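Local coordinates for protein choline dehydrogenase and related flavoproteins (Aspergillus oryzae, PDB 3Q9T) that oxidises formate with a modified flavin, 8-formyl-FAD, as a formate oxidase of the glucose-methanol-choline oxidoreductase family, at residues K178-P183 with Y468-K473; K519-G524 with K531-K536; R140-E145 with I157-L162; T402-H407 with T418-L423. All coordinates share one frame; numbering follows the deposited sequence.

Contact 1. Residues K178-P183 with Y468-K473; sequences KSMGQP and YDLLFK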
loop_
_atom_site.group_PDB
_atom_site.type_symbol
_atom_site.label_atom_id
_atom_site.label_comp_id
_atom_site.label_asym_id
_atom_site.label_seq_id
_atom_site.Cartn_x
_atom_site.Cartn_y
_atom_site.Cartn_z
ATOM N N LYS A 178 -37.140 -5.118 -6.848
ATOM C CA LYS A 178 -38.225 -6.075 -7.094
ATOM C C LYS A 178 -38.166 -6.632 -8.519
ATOM O O LYS A 178 -38.469 -7.808 -8.748
ATOM C CB LYS A 178 -39.591 -5.439 -6.817
ATOM C CG LYS A 178 -39.802 -5.053 -5.356
ATOM C CD LYS A 178 -40.961 -4.080 -5.201
ATOM C CE LYS A 178 -42.271 -4.706 -5.658
ATOM N NZ LYS A 178 -42.636 -5.900 -4.844
ATOM N N SER A 179 -37.749 -5.808 -9.471
ATOM C CA SER A 179 -37.648 -6.276 -10.861
ATOM C C SER A 179 -36.604 -7.385 -11.022
ATOM O O SER A 179 -36.683 -8.193 -11.952
ATOM C CB SER A 179 -37.336 -5.121 -11.820
ATOM O OG SER A 179 -35.957 -4.801 -11.813
ATOM N N MET A 180 -35.637 -7.426 -10.111
ATOM C CA MET A 180 -34.638 -8.484 -10.117
ATOM C C MET A 180 -35.177 -9.767 -9.465
ATOM O O MET A 180 -34.523 -10.799 -9.481
ATOM C CB MET A 180 -33.370 -8.018 -9.390
ATOM C CG MET A 180 -32.704 -6.800 -10.005
ATOM S SD MET A 180 -32.060 -7.155 -11.653
ATOM C CE MET A 180 -30.771 -8.311 -11.255
ATOM N N GLY A 181 -36.369 -9.703 -8.882
ATOM C CA GLY A 181 -36.929 -10.880 -8.240
ATOM C C GLY A 181 -36.419 -11.083 -6.821
ATOM O O GLY A 181 -36.371 -12.208 -6.319
ATOM N N GLN A 182 -36.016 -9.990 -6.177
ATOM C CA GLN A 182 -35.553 -10.022 -4.789
ATOM C C GLN A 182 -36.607 -9.381 -3.903
ATOM O O GLN A 182 -37.277 -8.428 -4.310
ATOM C CB GLN A 182 -34.223 -9.277 -4.629
ATOM C CG GLN A 182 -33.048 -9.934 -5.328
ATOM C CD GLN A 182 -32.739 -11.313 -4.751
ATOM O OE1 GLN A 182 -32.662 -12.297 -5.481
ATOM N NE2 GLN A 182 -32.572 -11.386 -3.431
ATOM N N PRO A 183 -36.742 -9.892 -2.677
ATOM C CA PRO A 183 -37.817 -9.464 -1.781
ATOM C C PRO A 183 -37.523 -8.122 -1.139
ATOM O O PRO A 183 -36.364 -7.753 -0.965
ATOM C CB PRO A 183 -37.821 -10.546 -0.690
ATOM C CG PRO A 183 -36.791 -11.583 -1.115
ATOM C CD PRO A 183 -35.876 -10.914 -2.066
ATOM N N TYR A 468 -24.530 -4.186 -10.225
ATOM C CA TYR A 468 -24.552 -3.572 -11.555
ATOM C C TYR A 468 -25.812 -3.951 -12.346
ATOM O O TYR A 468 -26.486 -3.084 -12.917
ATOM C CB TYR A 468 -23.271 -3.926 -12.331
ATOM C CG TYR A 468 -22.235 -2.834 -12.246
ATOM C CD1 TYR A 468 -21.935 -2.039 -13.352
ATOM C CD2 TYR A 468 -21.597 -2.555 -11.042
ATOM C CE1 TYR A 468 -20.997 -1.014 -13.270
ATOM C CE2 TYR A 468 -20.652 -1.534 -10.947
ATOM C CZ TYR A 468 -20.359 -0.766 -12.062
ATOM O OH TYR A 468 -19.432 0.243 -11.971
ATOM N N ASP A 469 -26.137 -5.241 -12.354
ATOM C CA ASP A 469 -27.395 -5.712 -12.943
ATOM C C ASP A 469 -28.586 -4.948 -12.394
ATOM O O ASP A 469 -29.445 -4.486 -13.140
ATOM C CB ASP A 469 -27.594 -7.198 -12.655
ATOM C CG ASP A 469 -26.640 -8.062 -13.423
ATOM O OD1 ASP A 469 -26.005 -7.538 -14.355
ATOM O OD2 ASP A 469 -26.529 -9.260 -13.104
ATOM N N LEU A 470 -28.622 -4.816 -11.077
ATOM C CA LEU A 470 -29.742 -4.194 -10.382
ATOM C C LEU A 470 -29.913 -2.752 -10.838
ATOM O O LEU A 470 -31.020 -2.275 -11.072
ATOM C CB LEU A 470 -29.453 -4.245 -8.879
ATOM C CG LEU A 470 -30.368 -3.832 -7.721
ATOM C CD1 LEU A 470 -29.777 -2.639 -6.999
ATOM C CD2 LEU A 470 -31.844 -3.629 -8.085
ATOM N N LEU A 471 -28.796 -2.060 -10.983
ATOM C CA LEU A 471 -28.840 -0.626 -11.138
ATOM C C LEU A 471 -28.852 -0.231 -12.610
ATOM O O LEU A 471 -29.456 0.784 -12.972
ATOM C CB LEU A 471 -27.673 0.031 -10.392
ATOM C CG LEU A 471 -27.662 -0.087 -8.858
ATOM C CD1 LEU A 471 -26.298 0.314 -8.286
ATOM C CD2 LEU A 471 -28.770 0.740 -8.200
ATOM N N PHE A 472 -28.196 -1.033 -13.450
ATOM C CA PHE A 472 -28.152 -0.776 -14.898
ATOM C C PHE A 472 -29.279 -1.438 -15.678
ATOM O O PHE A 472 -29.522 -1.093 -16.826
ATOM C CB PHE A 472 -26.802 -1.191 -15.509
ATOM C CG PHE A 472 -25.725 -0.165 -15.329
ATOM C CD1 PHE A 472 -25.436 0.738 -16.337
ATOM C CD2 PHE A 472 -25.020 -0.083 -14.141
ATOM C CE1 PHE A 472 -24.455 1.689 -16.164
ATOM C CE2 PHE A 472 -24.041 0.866 -13.967
ATOM C CZ PHE A 472 -23.761 1.752 -14.981
ATOM N N LYS A 473 -29.958 -2.394 -15.064
ATOM C CA LYS A 473 -31.002 -3.136 -15.770
ATOM C C LYS A 473 -32.315 -3.083 -15.006
ATOM O O LYS A 473 -33.363 -3.376 -15.561
ATOM C CB LYS A 473 -30.621 -4.611 -15.937
ATOM C CG LYS A 473 -29.342 -4.887 -16.696
ATOM C CD LYS A 473 -29.113 -6.386 -16.750
ATOM C CE LYS A 473 -27.772 -6.734 -17.346
ATOM N NZ LYS A 473 -27.401 -8.159 -17.047
#

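Contact 2. Residues K519-G524 with K531-K536; sequences KNIDQG and KVHGIK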
loop_
_atom_site.group_PDB
_atom_site.type_symbol
_atom_site.label_atom_id
_atom_site.label_comp_id
_atom_site.label_asym_id
_atom_site.label_seq_id
_atom_site.Cartn_x
_atom_site.Cartn_y
_atom_site.Cartn_z
ATOM N N LYS A 519 -14.447 -20.987 25.565
ATOM C CA LYS A 519 -14.648 -21.864 26.713
ATOM C C LYS A 519 -13.375 -22.090 27.530
ATOM O O LYS A 519 -13.455 -22.467 28.689
ATOM C CB LYS A 519 -15.267 -23.195 26.275
ATOM C CG LYS A 519 -16.734 -23.042 25.864
ATOM C CD LYS A 519 -17.252 -24.270 25.144
ATOM C CE LYS A 519 -18.776 -24.223 25.024
ATOM N NZ LYS A 519 -19.268 -25.245 24.052
ATOM N N ASN A 520 -12.212 -21.850 26.932
ATOM C CA ASN A 520 -10.941 -22.016 27.635
ATOM C C ASN A 520 -9.852 -21.298 26.876
ATOM O O ASN A 520 -10.056 -20.890 25.735
ATOM C CB ASN A 520 -10.564 -23.492 27.732
ATOM C CG ASN A 520 -10.544 -24.153 26.385
ATOM O OD1 ASN A 520 -9.719 -23.822 25.522
ATOM N ND2 ASN A 520 -11.465 -25.082 26.178
ATOM N N ILE A 521 -8.679 -21.193 27.487
ATOM C CA ILE A 521 -7.616 -20.361 26.927
ATOM C C ILE A 521 -7.008 -20.932 25.653
ATOM O O ILE A 521 -6.287 -20.239 24.931
ATOM C CB ILE A 521 -6.524 -20.059 27.987
ATOM C CG1 ILE A 521 -5.751 -18.787 27.615
ATOM C CG2 ILE A 521 -5.610 -21.273 28.202
ATOM C CD1 ILE A 521 -4.849 -18.287 28.713
ATOM N N ASP A 522 -7.310 -22.192 25.357
ATOM C CA ASP A 522 -6.818 -22.797 24.122
ATOM C C ASP A 522 -7.715 -22.463 22.944
ATOM O O ASP A 522 -7.351 -22.690 21.787
ATOM C CB ASP A 522 -6.655 -24.311 24.270
ATOM C CG ASP A 522 -5.411 -24.679 25.062
ATOM O OD1 ASP A 522 -4.343 -24.102 24.784
ATOM O OD2 ASP A 522 -5.499 -25.527 25.974
ATOM N N GLN A 523 -8.876 -21.897 23.243
ATOM C CA GLN A 523 -9.816 -21.535 22.201
ATOM C C GLN A 523 -9.892 -20.028 22.011
ATOM O O GLN A 523 -10.094 -19.551 20.899
ATOM C CB GLN A 523 -11.205 -22.094 22.519
ATOM C CG GLN A 523 -12.220 -21.901 21.410
ATOM C CD GLN A 523 -13.620 -22.302 21.834
ATOM O OE1 GLN A 523 -13.985 -22.167 23.005
ATOM N NE2 GLN A 523 -14.410 -22.807 20.888
ATOM N N GLY A 524 -9.738 -19.272 23.094
ATOM C CA GLY A 524 -9.931 -17.834 23.019
ATOM C C GLY A 524 -9.316 -17.125 24.205
ATOM O O GLY A 524 -8.588 -17.744 24.975
ATOM N N LYS A 531 -14.686 -12.860 31.293
ATOM C CA LYS A 531 -13.496 -12.769 32.143
ATOM C C LYS A 531 -12.262 -13.258 31.390
ATOM O O LYS A 531 -12.313 -14.297 30.724
ATOM C CB LYS A 531 -13.669 -13.600 33.416
ATOM C CG LYS A 531 -14.780 -13.111 34.323
ATOM C CD LYS A 531 -14.930 -14.031 35.511
ATOM C CE LYS A 531 -15.912 -13.473 36.497
ATOM N NZ LYS A 531 -15.720 -14.139 37.800
ATOM N N VAL A 532 -11.158 -12.516 31.503
ATOM C CA VAL A 532 -9.900 -12.910 30.865
ATOM C C VAL A 532 -9.372 -14.240 31.445
ATOM O O VAL A 532 -9.101 -14.342 32.646
ATOM C CB VAL A 532 -8.832 -11.781 30.969
ATOM C CG1 VAL A 532 -7.502 -12.218 30.361
ATOM C CG2 VAL A 532 -9.319 -10.523 30.287
ATOM N N HIS A 533 -9.259 -15.266 30.604
ATOM C CA HIS A 533 -8.714 -16.551 31.055
ATOM C C HIS A 533 -7.384 -16.299 31.768
ATOM O O HIS A 533 -6.475 -15.664 31.218
ATOM C CB HIS A 533 -8.469 -17.514 29.885
ATOM C CG HIS A 533 -9.708 -17.933 29.151
ATOM N ND1 HIS A 533 -10.711 -18.681 29.735
ATOM C CD2 HIS A 533 -10.084 -17.744 27.864
ATOM C CE1 HIS A 533 -11.665 -18.907 28.847
ATOM N NE2 HIS A 533 -11.308 -18.350 27.703
ATOM N N GLY A 534 -7.267 -16.789 32.995
ATOM C CA GLY A 534 -6.025 -16.682 33.729
ATOM C C GLY A 534 -5.953 -15.520 34.698
ATOM O O GLY A 534 -5.041 -15.455 35.516
ATOM N N ILE A 535 -6.907 -14.600 34.615
ATOM C CA ILE A 535 -6.848 -13.390 35.433
ATOM C C ILE A 535 -8.167 -13.135 36.160
ATOM O O ILE A 535 -9.230 -13.277 35.583
ATOM C CB ILE A 535 -6.486 -12.164 34.582
ATOM C CG1 ILE A 535 -5.137 -12.368 33.883
ATOM C CG2 ILE A 535 -6.398 -10.907 35.446
ATOM C CD1 ILE A 535 -3.932 -12.213 34.795
ATOM N N LYS A 536 -8.098 -12.766 37.433
ATOM C CA LYS A 536 -9.309 -12.408 38.167
ATOM C C LYS A 536 -9.531 -10.900 38.134
ATOM O O LYS A 536 -8.581 -10.127 38.007
ATOM C CB LYS A 536 -9.212 -12.870 39.618
ATOM C CG LYS A 536 -8.871 -14.338 39.817
ATOM C CD LYS A 536 -8.599 -14.579 41.306
ATOM C CE LYS A 536 -7.941 -15.923 41.578
ATOM N NZ LYS A 536 -7.512 -16.026 43.010
#

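Contact 3. Residues R140-E145 with I157-L162; sequences RLYSPE and ISHAEL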
loop_
_atom_site.group_PDB
_atom_site.type_symbol
_atom_site.label_atom_id
_atom_site.label_comp_id
_atom_site.label_asym_id
_atom_site.label_seq_id
_atom_site.Cartn_x
_atom_site.Cartn_y
_atom_site.Cartn_z
ATOM N N ARG A 140 -44.807 7.727 11.788
ATOM C CA ARG A 140 -45.762 6.618 11.754
ATOM C C ARG A 140 -45.749 5.858 10.412
ATOM O O ARG A 140 -46.797 5.472 9.900
ATOM C CB ARG A 140 -47.171 7.156 12.070
ATOM C CG ARG A 140 -47.158 8.262 13.152
ATOM C CD ARG A 140 -48.537 8.543 13.770
ATOM N NE ARG A 140 -49.141 7.320 14.275
ATOM C CZ ARG A 140 -48.999 6.855 15.515
ATOM N NH1 ARG A 140 -48.282 7.522 16.421
ATOM N NH2 ARG A 140 -49.589 5.714 15.854
ATOM N N LEU A 141 -44.553 5.624 9.867
ATOM C CA LEU A 141 -44.396 5.033 8.542
ATOM C C LEU A 141 -44.235 3.515 8.562
ATOM O O LEU A 141 -44.409 2.848 7.535
ATOM C CB LEU A 141 -43.180 5.638 7.840
ATOM C CG LEU A 141 -43.204 7.129 7.556
ATOM C CD1 LEU A 141 -41.931 7.550 6.839
ATOM C CD2 LEU A 141 -44.431 7.442 6.717
ATOM N N TYR A 142 -43.901 2.955 9.716
ATOM C CA TYR A 142 -43.572 1.527 9.748
ATOM C C TYR A 142 -44.441 0.726 10.704
ATOM O O TYR A 142 -45.079 1.275 11.599
ATOM C CB TYR A 142 -42.064 1.325 10.008
ATOM C CG TYR A 142 -41.229 2.078 8.979
ATOM C CD1 TYR A 142 -40.954 1.519 7.726
ATOM C CD2 TYR A 142 -40.793 3.375 9.227
ATOM C CE1 TYR A 142 -40.219 2.219 6.768
ATOM C CE2 TYR A 142 -40.069 4.085 8.273
ATOM C CZ TYR A 142 -39.785 3.505 7.051
ATOM O OH TYR A 142 -39.078 4.220 6.116
ATOM N N SER A 143 -44.452 -0.583 10.501
ATOM C CA SER A 143 -45.265 -1.483 11.299
ATOM C C SER A 143 -45.056 -1.258 12.785
ATOM O O SER A 143 -43.921 -1.136 13.254
ATOM C CB SER A 143 -44.969 -2.935 10.932
ATOM O OG SER A 143 -45.628 -3.837 11.803
ATOM N N PRO A 144 -46.162 -1.184 13.536
ATOM C CA PRO A 144 -46.033 -0.998 14.980
ATOM C C PRO A 144 -45.340 -2.188 15.643
ATOM O O PRO A 144 -44.837 -2.045 16.752
ATOM C CB PRO A 144 -47.491 -0.850 15.458
ATOM C CG PRO A 144 -48.347 -1.368 14.344
ATOM C CD PRO A 144 -47.563 -1.153 13.077
ATOM N N GLU A 145 -45.299 -3.340 14.977
ATOM C CA GLU A 145 -44.552 -4.485 15.498
ATOM C C GLU A 145 -43.086 -4.099 15.741
ATOM O O GLU A 145 -42.479 -4.536 16.707
ATOM C CB GLU A 145 -44.622 -5.680 14.531
ATOM C CG GLU A 145 -46.024 -6.266 14.328
ATOM C CD GLU A 145 -46.042 -7.545 13.470
ATOM O OE1 GLU A 145 -45.159 -8.421 13.650
ATOM O OE2 GLU A 145 -46.952 -7.675 12.617
ATOM N N ILE A 157 -33.037 5.576 18.542
ATOM C CA ILE A 157 -32.913 5.014 17.207
ATOM C C ILE A 157 -34.229 5.167 16.473
ATOM O O ILE A 157 -35.317 5.183 17.078
ATOM C CB ILE A 157 -32.614 3.499 17.239
ATOM C CG1 ILE A 157 -33.871 2.725 17.661
ATOM C CG2 ILE A 157 -31.418 3.200 18.132
ATOM C CD1 ILE A 157 -33.840 1.256 17.316
ATOM N N SER A 158 -34.130 5.237 15.155
ATOM C CA SER A 158 -35.304 5.383 14.312
ATOM C C SER A 158 -34.960 4.882 12.926
ATOM O O SER A 158 -33.787 4.877 12.544
ATOM C CB SER A 158 -35.705 6.862 14.240
ATOM O OG SER A 158 -36.737 7.063 13.299
ATOM N N HIS A 159 -35.965 4.442 12.178
ATOM C CA HIS A 159 -35.787 4.288 10.749
ATOM C C HIS A 159 -35.231 5.609 10.265
ATOM O O HIS A 159 -35.514 6.650 10.865
ATOM C CB HIS A 159 -37.115 4.005 10.066
ATOM C CG HIS A 159 -37.578 2.596 10.233
ATOM N ND1 HIS A 159 -38.278 2.168 11.339
ATOM C CD2 HIS A 159 -37.406 1.508 9.449
ATOM C CE1 HIS A 159 -38.537 0.878 11.218
ATOM N NE2 HIS A 159 -38.017 0.454 10.079
ATOM N N ALA A 160 -34.413 5.567 9.216
ATOM C CA ALA A 160 -33.840 6.791 8.670
ATOM C C ALA A 160 -34.936 7.847 8.545
ATOM O O ALA A 160 -36.046 7.548 8.089
ATOM C CB ALA A 160 -33.197 6.525 7.307
ATOM N N GLU A 161 -34.631 9.066 8.976
ATOM C CA GLU A 161 -35.542 10.195 8.798
ATOM C C GLU A 161 -35.402 10.614 7.346
ATOM O O GLU A 161 -34.449 11.305 6.980
ATOM C CB GLU A 161 -35.194 11.320 9.794
ATOM C CG GLU A 161 -35.274 10.806 11.257
ATOM C CD GLU A 161 -34.777 11.784 12.332
ATOM O OE1 GLU A 161 -35.411 11.836 13.416
ATOM O OE2 GLU A 161 -33.750 12.470 12.120
ATOM N N LEU A 162 -36.343 10.155 6.516
ATOM C CA LEU A 162 -36.191 10.197 5.068
ATOM C C LEU A 162 -36.012 11.601 4.499
ATOM O O LEU A 162 -36.719 12.528 4.890
ATOM C CB LEU A 162 -37.367 9.488 4.391
ATOM C CG LEU A 162 -37.376 7.988 4.679
ATOM C CD1 LEU A 162 -38.648 7.319 4.161
ATOM C CD2 LEU A 162 -36.114 7.322 4.106
HETATM O O HOH W 1 -36.915 5.305 6.838
#

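Contact 4. Residues T402-H407 with T418-L423; sequences TAFQWH and TVVVDL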
loop_
_atom_site.group_PDB
_atom_site.type_symbol
_atom_site.label_atom_id
_atom_site.label_comp_id
_atom_site.label_asym_id
_atom_site.label_seq_id
_atom_site.Cartn_x
_atom_site.Cartn_y
_atom_site.Cartn_z
ATOM N N THR A 402 -16.714 10.126 0.366
ATOM C CA THR A 402 -15.258 10.113 0.481
ATOM C C THR A 402 -14.805 8.952 1.330
ATOM O O THR A 402 -13.737 8.417 1.088
ATOM C CB THR A 402 -14.706 11.396 1.122
ATOM O OG1 THR A 402 -15.473 11.698 2.293
ATOM C CG2 THR A 402 -14.793 12.567 0.139
ATOM N N ALA A 403 -15.610 8.575 2.329
ATOM C CA ALA A 403 -15.249 7.471 3.225
ATOM C C ALA A 403 -15.120 6.138 2.496
ATOM O O ALA A 403 -14.558 5.183 3.036
ATOM C CB ALA A 403 -16.254 7.345 4.372
ATOM N N PHE A 404 -15.653 6.066 1.278
ATOM C CA PHE A 404 -15.670 4.810 0.532
ATOM C C PHE A 404 -14.949 4.896 -0.808
ATOM O O PHE A 404 -15.183 4.078 -1.686
ATOM C CB PHE A 404 -17.107 4.364 0.297
ATOM C CG PHE A 404 -17.865 4.086 1.558
ATOM C CD1 PHE A 404 -17.656 2.909 2.258
ATOM C CD2 PHE A 404 -18.791 5.005 2.048
ATOM C CE1 PHE A 404 -18.354 2.641 3.416
ATOM C CE2 PHE A 404 -19.511 4.730 3.220
ATOM C CZ PHE A 404 -19.281 3.543 3.896
ATOM N N GLN A 405 -14.082 5.894 -0.955
ATOM C CA GLN A 405 -13.369 6.151 -2.205
ATOM C C GLN A 405 -12.014 6.718 -1.826
ATOM O O GLN A 405 -11.753 7.916 -1.963
ATOM C CB GLN A 405 -14.113 7.172 -3.069
ATOM C CG GLN A 405 -15.411 6.684 -3.669
ATOM C CD GLN A 405 -15.215 5.678 -4.786
ATOM O OE1 GLN A 405 -15.240 6.043 -5.953
ATOM N NE2 GLN A 405 -15.037 4.408 -4.435
ATOM N N TRP A 406 -11.156 5.848 -1.327
ATOM C CA TRP A 406 -9.949 6.295 -0.648
ATOM C C TRP A 406 -8.895 6.824 -1.618
ATOM O O TRP A 406 -8.003 7.557 -1.216
ATOM C CB TRP A 406 -9.368 5.155 0.188
ATOM C CG TRP A 406 -10.178 4.799 1.381
ATOM C CD1 TRP A 406 -11.339 5.389 1.804
ATOM C CD2 TRP A 406 -9.881 3.776 2.327
ATOM N NE1 TRP A 406 -11.780 4.789 2.953
ATOM C CE2 TRP A 406 -10.904 3.796 3.296
ATOM C CE3 TRP A 406 -8.846 2.843 2.452
ATOM C CZ2 TRP A 406 -10.925 2.922 4.371
ATOM C CZ3 TRP A 406 -8.870 1.973 3.521
ATOM C CH2 TRP A 406 -9.902 2.024 4.470
ATOM N N HIS A 407 -8.981 6.458 -2.896
ATOM C CA HIS A 407 -7.930 6.894 -3.822
ATOM C C HIS A 407 -8.393 7.751 -4.977
ATOM O O HIS A 407 -7.575 8.134 -5.798
ATOM C CB HIS A 407 -7.100 5.705 -4.329
ATOM C CG HIS A 407 -6.292 5.053 -3.253
ATOM N ND1 HIS A 407 -5.066 5.534 -2.845
ATOM C CD2 HIS A 407 -6.557 3.983 -2.463
ATOM C CE1 HIS A 407 -4.597 4.771 -1.872
ATOM N NE2 HIS A 407 -5.485 3.828 -1.616
ATOM N N THR A 418 -23.173 6.162 -4.158
ATOM C CA THR A 418 -22.047 5.333 -3.739
ATOM C C THR A 418 -22.571 3.996 -3.210
ATOM O O THR A 418 -23.210 3.949 -2.159
ATOM C CB THR A 418 -21.192 6.016 -2.647
ATOM O OG1 THR A 418 -20.736 7.295 -3.105
ATOM C CG2 THR A 418 -19.984 5.143 -2.279
ATOM N N VAL A 419 -22.318 2.918 -3.948
ATOM C CA VAL A 419 -22.772 1.592 -3.543
ATOM C C VAL A 419 -21.658 0.891 -2.785
ATOM O O VAL A 419 -20.571 0.669 -3.323
ATOM C CB VAL A 419 -23.142 0.698 -4.759
ATOM C CG1 VAL A 419 -23.519 -0.699 -4.298
ATOM C CG2 VAL A 419 -24.262 1.311 -5.562
ATOM N N VAL A 420 -21.920 0.541 -1.532
ATOM C CA VAL A 420 -20.933 -0.174 -0.750
ATOM C C VAL A 420 -21.215 -1.682 -0.846
ATOM O O VAL A 420 -22.214 -2.175 -0.315
ATOM C CB VAL A 420 -20.924 0.309 0.720
ATOM C CG1 VAL A 420 -19.809 -0.352 1.478
ATOM C CG2 VAL A 420 -20.763 1.825 0.778
ATOM N N VAL A 421 -20.358 -2.401 -1.560
ATOM C CA VAL A 421 -20.524 -3.847 -1.676
ATOM C C VAL A 421 -19.719 -4.532 -0.565
ATOM O O VAL A 421 -18.486 -4.679 -0.623
ATOM C CB VAL A 421 -20.184 -4.368 -3.095
ATOM C CG1 VAL A 421 -20.584 -5.821 -3.241
ATOM C CG2 VAL A 421 -20.922 -3.551 -4.126
ATOM N N ASP A 422 -20.447 -4.891 0.482
ATOM C CA ASP A 422 -19.867 -5.400 1.708
ATOM C C ASP A 422 -20.038 -6.927 1.771
ATOM O O ASP A 422 -21.158 -7.416 1.907
ATOM C CB ASP A 422 -20.591 -4.718 2.867
ATOM C CG ASP A 422 -20.129 -5.192 4.222
ATOM O OD1 ASP A 422 -19.523 -6.286 4.313
ATOM O OD2 ASP A 422 -20.404 -4.473 5.210
ATOM N N LEU A 423 -18.938 -7.671 1.660
ATOM C CA LEU A 423 -18.990 -9.146 1.761
ATOM C C LEU A 423 -19.125 -9.470 3.245
ATOM O O LEU A 423 -18.201 -9.272 4.054
ATOM C CB LEU A 423 -17.722 -9.774 1.209
ATOM C CG LEU A 423 -17.634 -11.196 0.659
ATOM C CD1 LEU A 423 -16.276 -11.776 1.047
ATOM C CD2 LEU A 423 -18.766 -12.113 1.107
#

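Contact 1. Residues K178-P183 with Y468-K473
Both oxygens of the Asp469 carboxylate are taken, while the CB behind it receives the Met180 methyl. Lys473 NZ, one turn further along the helix, forms a salt bridge to Asp469 OD1 at 3.1 Å, approaching from above the carboxylate plane. The hydroxyl of Tyr364 is hydrogen-bonded to OD2. The two grips hold the acid end in place and leave the apolar part of the side chain for Met180. No hydrogen bond crosses the contact; Met180 does the joining by packing. Its chain is curled, bent at both chi2 (-66°) and chi3 (-67°), which sets successive atoms against neighbouring parts of helix 454-473. CG meets the branch Leu470 CD2 at 3.8 Å, SD lies 4.0 Å from Leu470 CA, over the backbone, and CE ends against Asp469 CB at 3.6 Å, with the two side chains crossing at about a right angle. Met180 sits where helix 167-179 gives out: Gly181 takes positive phi (83°) in a Schellman motif, its N returning to Lys178 O at 2.8 Å. The chain then runs on through Gln182 to Pro183, whose backbone bonds to Leu196. The joint therefore ties two segments 285 residues apart in sequence, near the C-terminal ends of helices 167-179 and 454-473. Leu470 also packs on Leu173, Ala176 and Trp177 of helix 167-179, and Ser179 OG adds a polar tie to the backbone N of Glu475 just past Lys473.

Contact 2. Residues K519-G524 with K531-K536
At chi1 -64° the His533 imidazole swings opposite its own carbonyl carbon, and chi2 of -65° turns the ring so that one face lies over the backbone between Asn520 and Ile521. Ile521 N sits above the centre of that face, and Asn520 C lies toward its rim, 3.4 Å from His533 NE2. His533 CD2 comes within 3.3 Å of Gly524 O, approached obliquely. Nearer the backbone the two side chains run antiparallel past each other, Ile521 CB to His533 CB at 3.7 Å, and Ile521 CD1 reaches His533 CB at 3.9 Å.

The segment under the ring is a tight turn. Asn520 O accepts from both Gln523 N, at 2.9 Å, and Gly524 N, and the Gln523 side chain accepts the Lys519 N-H at OE1, 2.9 Å, nearly along the C=O axis. On the other side, a type II beta turn from Val532 to Ile535 puts His533 at its second position and Gly534 at its third. Both segments belong to the long loop ahead of strand 538-540, an outermost strand, within this chain, of the parallel Rossmann-type sheet.

No hydrogen bond runs between the two segments. The polar end of the imidazole, NE2, is instead bonded to Ser518 OG just before the turn, so the ring is fixed in rotation by one hydrogen bond and held by van der Waals packing of its face on a peptide.

Contact 3. Residues R140-E145 with I157-L162
Stacking dominates: the rings of Tyr142 and His159 lie face to face, centroids 3.8 Å apart and planes only 11° from parallel. His159 CD2 sits over the centre of the phenol, while Tyr142 CD2 lies above the rim of the imidazole; the overlap is thus offset. The side chains cross obliquely. Tyr142 CB makes a CH-pi contact over the imidazole face, and His159 CB touches Tyr142 CE2 at 3.5 Å.

His159 ends strand 155-159, part of the large mixed sheet, and the loop 140-145 folds back over it from the parallel neighbour 133-136. Asp137 holds that loop by accepting from the backbone N atoms of Leu141 and Tyr142. His198 meets Tyr142 as well, with ring planes steeply inclined.

Of polar links there is one bridge. A water bonds to Tyr142 OH at 2.5 Å and donates to Ala160 O at 2.7 Å, tying the phenol end to the backbone just past the strand.

Leu162 CD1 touches Leu141 CD1 at 4.2 Å in apolar packing and lies in van der Waals contact with Tyr142 OH, 3.7 Å away.

Contact 4. Residues T402-H407 with T418-L423
Phe404 gives up the most surface here, with Val420 and Thr418 sharing the other side. Val420 CG2 points straight into the middle of the phenyl face, 3.5 Å from the centroid and only 9° off the ring normal, a clear CH-pi contact. Its sister branch CG1 flanks the CD1-CE1 side, 3.9 Å from Phe404 CE1, the two side chains crossing at about a right angle. Phe404 reaches this place with CG lying beside its own backbone N, chi1 -62°. Two residues back along the strand, Thr418 offers its methyl: CG2 meets Phe404 CB at 3.9 Å. The threonine hydroxyl faces other partners, bonding to Met399 O and to Gly401 N.

The backbone around the phenylalanine is pinned locally, with Gln405 NE2 donating to Phe404 O at 2.8 Å and Trp406 NE1 to Ala403 O at 2.8 Å. His407 ND1 is hydrogen-bonded to Asp503 OD2 of the second subunit.

Strand 415-423 belongs to the large mixed sheet, and this loop packs its ring on it: the Phe404 side chain lies about 4 Å from that of FAD-binding Tyr98 and about 7 Å from the bound 8-formyl-FAD, consistent with a second-shell place in the cofactor pocket of this GMC-family enzyme.

How the contacts relate
Contact 3 comes first along the chain; the segments of contact 1 then enclose contact 4, and contact 2 follows. Contacts 3 and 4 reach the same large mixed sheet through strands 155-159 and 415-423, their centres 26 Å apart. Contact 1 touches contact 4 through helix 454-473: Leu471 CD1 packs on Val419 CG2 at 3.5 Å, so strand 415-423 meets helix 454-473 with Val419 and the loop near the flavin with Val420. Strand 155-159 leads on to helix 167-179, linking contacts 3 and 1. Contact 2 stands apart, its centre 37 to 47 Å from the others and across the chain's centre, beside the nucleotide-binding sheet.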